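Local coordinates for cell wall surface anchor family protein (Streptococcus agalactiae serogroup V, PDB 3PF2) that forms the shaft of the type 1 pilus of group B Streptococcus as its major backbone pilin, here a C-terminal fragment of two Ig-like domains that binds calcium, at residues E82-V85 and D86-N89; D216-I219 and K220-N224; V113-Q116 and D117-D120; K188-T192 and E193-L197. All coordinates share one frame; numbering follows the deposited sequence.

Contact 1 (E82-V85 and D86-N89); sequences EPTV and DNQN
Thr84 and Asn87 meet in a local side-chain-to-backbone contact at the surface, in the hairpin loop that joins strand 78-81 to strand 90-95 of the Cna-like pilin domain. A type I beta turn from Val85 to Gln88 forms the bend. The amide of Asn87 reaches back from the turn to the chain before it. Its OD1 accepts from Thr84 N at 2.8 Å, with the donor above the carbonyl plane. Its ND2 donates to Glu82 O at 3.0 Å, and that oxygen lies almost in the amide plane. The two bonds fix the rotation of the amide group. With chi1 at 66°, CG of Asn87 sits between its own N and carbonyl carbon, which folds the amide back over the incoming chain. Thr84 returns the grip: its OG1 accepts from Asn87 N at 3.2 Å. Thr84 O takes Asn89 N at 2.9 Å, a nearly straight bond, and a weaker one from Asn87 N. Beside this, Pro83 CB lies 3.5 Å from Asn89 C. The amide of Asn89 faces the rest of the domain: its ND2 donates to the backbone oxygens of Phe53 and Leu57. Pro83 also touches Tyr59 of strand 57-67. The chemistry implies a loop whose shape is set by polar bonds: one asparagine amide spends both its oxygen and its nitrogen on the backbone before the turn.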
# COMPACT_ATOMS: atom_id res chain seq x y z
N GLU A 82 16.78 8.43 -2.90
CA GLU A 82 15.81 7.32 -2.97
C GLU A 82 16.15 6.17 -2.01
O GLU A 82 17.32 5.96 -1.69
CB GLU A 82 15.69 6.80 -4.40
CG GLU A 82 15.17 7.81 -5.38
CD GLU A 82 15.69 7.62 -6.80
OE1 GLU A 82 15.80 6.46 -7.26
OE2 GLU A 82 15.97 8.64 -7.47
N PRO A 83 15.12 5.43 -1.56
CA PRO A 83 15.29 4.23 -0.74
C PRO A 83 16.13 3.19 -1.45
O PRO A 83 15.93 2.95 -2.64
CB PRO A 83 13.85 3.70 -0.61
CG PRO A 83 13.01 4.88 -0.74
CD PRO A 83 13.70 5.78 -1.73
N THR A 84 17.05 2.56 -0.73
CA THR A 84 17.84 1.46 -1.29
C THR A 84 18.05 0.43 -0.20
O THR A 84 17.73 0.68 0.97
CB THR A 84 19.23 1.94 -1.79
OG1 THR A 84 20.02 2.36 -0.67
CG2 THR A 84 19.13 3.08 -2.79
N VAL A 85 18.60 -0.72 -0.56
CA VAL A 85 18.99 -1.71 0.45
C VAL A 85 19.99 -1.11 1.44
O VAL A 85 19.91 -1.36 2.64
CB VAL A 85 19.55 -3.03 -0.17
CG1 VAL A 85 18.45 -3.81 -0.87
CG2 VAL A 85 20.69 -2.75 -1.13
N ASP A 86 20.92 -0.30 0.93
CA ASP A 86 21.99 0.25 1.76
C ASP A 86 21.56 1.31 2.77
O ASP A 86 22.23 1.49 3.79
CB ASP A 86 23.14 0.79 0.90
CG ASP A 86 24.08 -0.31 0.43
OD1 ASP A 86 24.66 -1.05 1.28
OD2 ASP A 86 24.25 -0.42 -0.80
N ASN A 87 20.48 2.02 2.48
CA ASN A 87 19.96 3.00 3.45
C ASN A 87 18.70 2.51 4.19
O ASN A 87 17.98 3.31 4.79
CB ASN A 87 19.76 4.39 2.82
CG ASN A 87 18.66 4.42 1.76
OD1 ASN A 87 17.73 3.62 1.77
ND2 ASN A 87 18.76 5.37 0.85
N GLN A 88 18.48 1.20 4.15
CA GLN A 88 17.36 0.54 4.83
C GLN A 88 16.00 1.10 4.37
O GLN A 88 15.16 1.45 5.20
CB GLN A 88 17.48 0.66 6.35
CG GLN A 88 18.65 -0.10 6.97
CD GLN A 88 20.00 0.55 6.67
OE1 GLN A 88 20.20 1.75 6.91
NE2 GLN A 88 20.92 -0.25 6.15
N ASN A 89 15.82 1.18 3.05
CA ASN A 89 14.52 1.55 2.46
C ASN A 89 14.06 2.97 2.83
O ASN A 89 12.87 3.22 3.03
CB ASN A 89 13.45 0.51 2.84
CG ASN A 89 12.41 0.31 1.76
OD1 ASN A 89 12.70 0.49 0.58
ND2 ASN A 89 11.20 -0.10 2.15

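Contact 2 (D216-I219 and K220-N224); sequences DALI and KANTN
Asn222 lays its side chain alongside that of Leu218, both pointing the same way, with Asn222 ND2 3.9 Å from Leu218 CD2. This is the C-terminal end of the short helix 216-221 in the prealbumin-like domain. The helix frays here. Lys220 N still bonds Asp216 O at 3.1 Å in regular alpha-helical spacing. Ala221 N is shared weakly between Ala217 O and Leu218 O, and Asn222 N reaches Ile219 O, three residues back, at 3.1 Å. The side chain of Asn222 then meets a carbonyl of this last turn. A chi1 of -66° sets CG beside the backbone N and turns the amide back along the helix. Its other end, OD1, accepts from Lys251 N of strand 247-253, so the helix end is tied to a strand of the same domain. Leu218 is buried and touches Thr24, and Ala221 touches Ile25, in a loop much earlier in the chain. The extended side chain of Lys220 touches Glu142, and Asp216 OD1 bonds the hydroxyl of Thr234. The bond that joins the two segments by a side chain is Asn222 ND2 to Leu218 O, 2.9 Å long and almost straight at 177°, with the oxygen in the amide plane.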
# COMPACT_ATOMS: atom_id res chain seq x y z
N ASP A 216 4.65 -8.68 -12.07
CA ASP A 216 5.92 -9.10 -11.48
C ASP A 216 5.84 -9.19 -9.95
O ASP A 216 6.33 -10.14 -9.34
CB ASP A 216 7.05 -8.14 -11.90
CG ASP A 216 7.44 -8.29 -13.36
OD1 ASP A 216 7.07 -9.30 -14.01
OD2 ASP A 216 8.14 -7.40 -13.88
N ALA A 217 5.20 -8.20 -9.32
CA ALA A 217 5.07 -8.17 -7.85
C ALA A 217 4.19 -9.30 -7.29
O ALA A 217 4.50 -9.89 -6.25
CB ALA A 217 4.55 -6.82 -7.40
N LEU A 218 3.08 -9.59 -7.97
CA LEU A 218 2.20 -10.68 -7.55
C LEU A 218 2.87 -12.04 -7.72
O LEU A 218 2.71 -12.94 -6.89
CB LEU A 218 0.87 -10.65 -8.31
CG LEU A 218 -0.30 -9.98 -7.59
CD1 LEU A 218 -1.50 -9.97 -8.51
CD2 LEU A 218 -0.62 -10.69 -6.25
N ILE A 219 3.65 -12.17 -8.80
CA ILE A 219 4.42 -13.39 -9.04
C ILE A 219 5.39 -13.64 -7.88
O ILE A 219 5.52 -14.75 -7.37
CB ILE A 219 5.13 -13.34 -10.41
CG1 ILE A 219 4.12 -13.52 -11.55
CG2 ILE A 219 6.23 -14.40 -10.50
CD1 ILE A 219 4.62 -13.10 -12.93
N LYS A 220 6.06 -12.57 -7.45
CA LYS A 220 7.01 -12.65 -6.35
C LYS A 220 6.37 -13.04 -5.02
O LYS A 220 7.03 -13.60 -4.16
CB LYS A 220 7.78 -11.32 -6.23
CG LYS A 220 9.17 -11.45 -5.64
CD LYS A 220 9.98 -10.18 -5.88
CE LYS A 220 11.36 -10.25 -5.25
NZ LYS A 220 11.98 -8.90 -5.20
N ALA A 221 5.07 -12.77 -4.88
CA ALA A 221 4.30 -13.08 -3.67
C ALA A 221 3.68 -14.49 -3.68
O ALA A 221 3.18 -14.98 -2.66
CB ALA A 221 3.19 -12.02 -3.47
N ASN A 222 3.68 -15.11 -4.84
CA ASN A 222 3.11 -16.43 -5.01
C ASN A 222 4.14 -17.35 -5.66
O ASN A 222 4.03 -17.68 -6.83
CB ASN A 222 1.83 -16.34 -5.85
CG ASN A 222 0.71 -15.57 -5.14
OD1 ASN A 222 -0.15 -16.17 -4.49
ND2 ASN A 222 0.71 -14.24 -5.27
N THR A 223 5.14 -17.74 -4.86
CA THR A 223 6.30 -18.49 -5.36
C THR A 223 6.11 -19.99 -5.42
O THR A 223 6.91 -20.69 -6.08
CB THR A 223 7.58 -18.22 -4.52
OG1 THR A 223 7.29 -18.40 -3.13
CG2 THR A 223 8.07 -16.81 -4.76
N ASN A 224 5.09 -20.52 -4.74
CA ASN A 224 4.88 -21.95 -4.74
C ASN A 224 4.27 -22.40 -6.06
O ASN A 224 3.06 -22.27 -6.28
CB ASN A 224 4.04 -22.41 -3.54
CG ASN A 224 3.95 -23.93 -3.43
OD1 ASN A 224 4.30 -24.66 -4.37
ND2 ASN A 224 3.49 -24.42 -2.29

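Contact 3 (V113-Q116 and D117-D120); sequences VKNQ and DALD
Gln116 reaches over the first turn of helix 116-121 to Asp120, a local contact between residues four apart. Its CB leads off the backbone next to Asp117 N. CG comes next, 3.9 Å from Asp120 OD2. The chain then bends at chi2, 78°, which brings the amide to the carboxylate of Asp120. CD lies 3.9 Å from Asp120 OD1. At the tip, NE2 donates to Asp120 OD1 at 2.9 Å. The carboxylate oxygen is met on its syn side, somewhat out of plane, and the amide and carboxylate planes are 42° apart. NE2 also donates to Thr9 O, and Asp120 OD2 is held by a salt bridge to Arg175, so both ends of this pair have second partners. Just before the helix, Asn115 is the N-cap. Its OD1 takes Ala118 N at 3.1 Å in the carbonyl plane, on a lone pair, and Asp117 N more weakly. Val113 CG1 adds an apolar touch on Ala118 CB, 3.9 Å away. The buried Leu119 packs on Phe131 and Asp10. The helix thus sits against strand 9-13, with Asp120 beside Asp10, a calcium ligand, and its side chain about 5 Å from the bound calcium ion.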
# COMPACT_ATOMS: atom_id res chain seq x y z
N VAL A 113 -2.53 26.75 5.73
CA VAL A 113 -3.07 25.91 6.78
C VAL A 113 -2.12 25.99 7.97
O VAL A 113 -0.90 25.99 7.80
CB VAL A 113 -3.25 24.45 6.31
CG1 VAL A 113 -3.71 23.58 7.46
CG2 VAL A 113 -4.28 24.40 5.18
N LYS A 114 -2.67 26.09 9.18
CA LYS A 114 -1.77 26.21 10.32
C LYS A 114 -2.00 25.23 11.46
O LYS A 114 -1.09 24.99 12.24
CB LYS A 114 -1.71 27.65 10.82
CG LYS A 114 -3.01 28.19 11.33
CD LYS A 114 -2.86 29.67 11.68
CE LYS A 114 -4.08 30.20 12.40
NZ LYS A 114 -3.90 31.63 12.79
N ASN A 115 -3.20 24.66 11.53
CA ASN A 115 -3.61 23.81 12.65
C ASN A 115 -3.40 22.31 12.29
O ASN A 115 -3.66 21.91 11.16
CB ASN A 115 -5.08 24.16 12.96
CG ASN A 115 -5.68 23.31 14.04
OD1 ASN A 115 -6.07 22.18 13.80
ND2 ASN A 115 -5.81 23.88 15.25
N GLN A 116 -2.93 21.52 13.26
CA GLN A 116 -2.73 20.08 13.05
C GLN A 116 -4.02 19.39 12.58
O GLN A 116 -3.97 18.58 11.67
CB GLN A 116 -2.25 19.40 14.34
CG GLN A 116 -2.13 17.88 14.25
CD GLN A 116 -0.88 17.44 13.53
OE1 GLN A 116 0.24 17.74 13.97
NE2 GLN A 116 -1.04 16.74 12.42
N ASP A 117 -5.16 19.69 13.23
CA ASP A 117 -6.42 19.02 12.86
C ASP A 117 -6.87 19.41 11.45
O ASP A 117 -7.36 18.57 10.70
CB ASP A 117 -7.55 19.32 13.85
CG ASP A 117 -7.26 18.86 15.26
OD1 ASP A 117 -6.66 17.78 15.44
OD2 ASP A 117 -7.65 19.60 16.20
N ALA A 118 -6.72 20.70 11.10
CA ALA A 118 -7.05 21.17 9.74
C ALA A 118 -6.18 20.44 8.73
O ALA A 118 -6.67 20.03 7.66
CB ALA A 118 -6.87 22.69 9.61
N LEU A 119 -4.91 20.25 9.07
CA LEU A 119 -3.99 19.54 8.18
C LEU A 119 -4.47 18.09 8.00
O LEU A 119 -4.58 17.61 6.86
CB LEU A 119 -2.54 19.60 8.69
CG LEU A 119 -1.55 18.94 7.73
CD1 LEU A 119 -1.42 19.70 6.39
CD2 LEU A 119 -0.18 18.74 8.39
N ASP A 120 -4.80 17.44 9.12
CA ASP A 120 -5.23 16.04 9.13
C ASP A 120 -6.49 15.85 8.28
O ASP A 120 -6.68 14.78 7.69
CB ASP A 120 -5.58 15.58 10.56
CG ASP A 120 -4.36 15.47 11.46
OD1 ASP A 120 -3.22 15.56 10.99
OD2 ASP A 120 -4.56 15.25 12.67

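Contact 4 (K188-T192 and E193-L197); sequences KKDST and ETQTL
The carboxylate of Asp190 accepts four hydrogen bonds from the chain that follows it, in a tight beta turn and loop at the end of strand 178-190 of the prealbumin-like domain. OD1 takes Thr194 N at 2.9 Å on its syn lone pair, and Gln195 N from above the carboxylate plane. OD2 takes the hydroxyl Thr194 OG1, also on a syn lone pair, and Gln195 NE2 from above. The carboxylate and the Gln195 amide stand nearly at right angles. A chi1 of 62° brings the carboxylate to the N-H groups of Thr194 and Gln195. Behind this shell, a type I turn from Asp190 to Glu193 closes with Glu193 N on Asp190 O. Lys189 and Thr196 form a single bridge, flanked by Asp190 N to Gln195 O and Leu197 N to Lys188 O. Further out, Leu197 CD1 packs on Lys189 O at 3.6 Å and, with Asp190, Leu197 touches Tyr279. Lys188 NZ is covalently linked to Asn316 CG, an isopeptide bond that ties strand 178-190 to strand 312-316. Glu193 OE2 forms a salt bridge with Lys315. Two waters join Lys189 to Glu193: one lies 2.8 Å from Lys189 NZ and donates to Glu193 OE1; the second lies 2.9 Å from Lys189 NZ and donates to Glu193 O.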
# COMPACT_ATOMS: atom_id res chain seq x y z
N LYS A 188 -9.02 -28.81 -2.22
CA LYS A 188 -9.89 -29.45 -3.20
C LYS A 188 -10.16 -30.88 -2.77
O LYS A 188 -9.22 -31.62 -2.49
CB LYS A 188 -9.24 -29.43 -4.59
CG LYS A 188 -10.13 -29.97 -5.72
CD LYS A 188 -11.30 -29.03 -6.02
CE LYS A 188 -12.16 -29.50 -7.19
NZ LYS A 188 -12.89 -30.78 -6.89
N LYS A 189 -11.43 -31.25 -2.70
CA LYS A 189 -11.82 -32.57 -2.23
C LYS A 189 -12.91 -33.17 -3.12
O LYS A 189 -13.44 -32.49 -4.00
CB LYS A 189 -12.32 -32.51 -0.77
CG LYS A 189 -11.25 -32.06 0.24
CD LYS A 189 -11.79 -32.16 1.67
CE LYS A 189 -10.80 -31.64 2.68
NZ LYS A 189 -11.28 -31.94 4.08
N ASP A 190 -13.22 -34.44 -2.90
CA ASP A 190 -14.36 -35.08 -3.56
C ASP A 190 -15.66 -34.67 -2.86
O ASP A 190 -15.63 -33.93 -1.88
CB ASP A 190 -14.19 -36.61 -3.56
CG ASP A 190 -14.14 -37.22 -2.15
OD1 ASP A 190 -14.02 -36.48 -1.14
OD2 ASP A 190 -14.24 -38.46 -2.05
N SER A 191 -16.80 -35.18 -3.34
CA SER A 191 -18.10 -34.67 -2.90
C SER A 191 -18.43 -34.95 -1.44
O SER A 191 -19.19 -34.20 -0.81
CB SER A 191 -19.23 -35.19 -3.81
OG SER A 191 -19.39 -36.58 -3.67
N THR A 192 -17.89 -36.03 -0.89
CA THR A 192 -18.17 -36.41 0.49
C THR A 192 -17.03 -35.97 1.42
O THR A 192 -17.04 -36.29 2.61
CB THR A 192 -18.42 -37.92 0.64
OG1 THR A 192 -17.27 -38.63 0.17
CG2 THR A 192 -19.65 -38.35 -0.17
N GLU A 193 -16.08 -35.23 0.85
CA GLU A 193 -14.94 -34.67 1.60
C GLU A 193 -14.08 -35.72 2.30
O GLU A 193 -13.52 -35.46 3.37
CB GLU A 193 -15.42 -33.59 2.60
CG GLU A 193 -16.03 -32.38 1.92
CD GLU A 193 -16.68 -31.41 2.89
OE1 GLU A 193 -15.96 -30.62 3.53
OE2 GLU A 193 -17.92 -31.44 3.01
N THR A 194 -13.97 -36.90 1.69
CA THR A 194 -13.14 -37.97 2.23
C THR A 194 -11.71 -37.96 1.72
O THR A 194 -10.81 -38.47 2.39
CB THR A 194 -13.73 -39.37 1.96
OG1 THR A 194 -13.76 -39.63 0.55
CG2 THR A 194 -15.12 -39.48 2.53
N GLN A 195 -11.49 -37.42 0.52
CA GLN A 195 -10.13 -37.35 -0.01
C GLN A 195 -9.81 -36.02 -0.66
O GLN A 195 -10.71 -35.32 -1.14
CB GLN A 195 -9.88 -38.48 -1.02
CG GLN A 195 -10.75 -38.43 -2.24
CD GLN A 195 -10.71 -39.73 -3.02
OE1 GLN A 195 -9.63 -40.21 -3.40
NE2 GLN A 195 -11.88 -40.30 -3.27
N THR A 196 -8.53 -35.69 -0.66
CA THR A 196 -8.04 -34.49 -1.31
C THR A 196 -7.71 -34.83 -2.76
O THR A 196 -7.41 -35.99 -3.08
CB THR A 196 -6.80 -33.94 -0.60
OG1 THR A 196 -5.81 -34.97 -0.52
CG2 THR A 196 -7.17 -33.47 0.81
N LEU A 197 -7.80 -33.84 -3.64
CA LEU A 197 -7.64 -34.08 -5.07
C LEU A 197 -6.69 -33.07 -5.67
O LEU A 197 -6.86 -31.86 -5.49
CB LEU A 197 -9.00 -34.01 -5.78
CG LEU A 197 -10.12 -34.98 -5.35
CD1 LEU A 197 -11.43 -34.60 -6.03
CD2 LEU A 197 -9.74 -36.44 -5.69
O HOH W 1 -13.59 -30.30 4.22
O HOH W 2 -11.07 -34.86 4.26

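The four contacts are separate local motifs spread along an elongated two-domain fragment. Contacts 1 and 3 belong to the Cna-like pilin domain, with centres about 31 Å apart. Contacts 2 and 4 belong to the prealbumin-like domain, with centres about 28 Å apart. Contacts 3 and 4 are the most distant pair, about 58 Å between centres and on opposite sides of the chain's centre. Contacts 1 and 2 come closest, about 9 Å between nearest atoms, yet do not touch. Only contact 3 adjoins a calcium site directly. In contact 1, the Asn89 side chain is about 10 Å from that of Lys11, a ligand of the same ion. Contact 4 holds the isopeptide lysine instead.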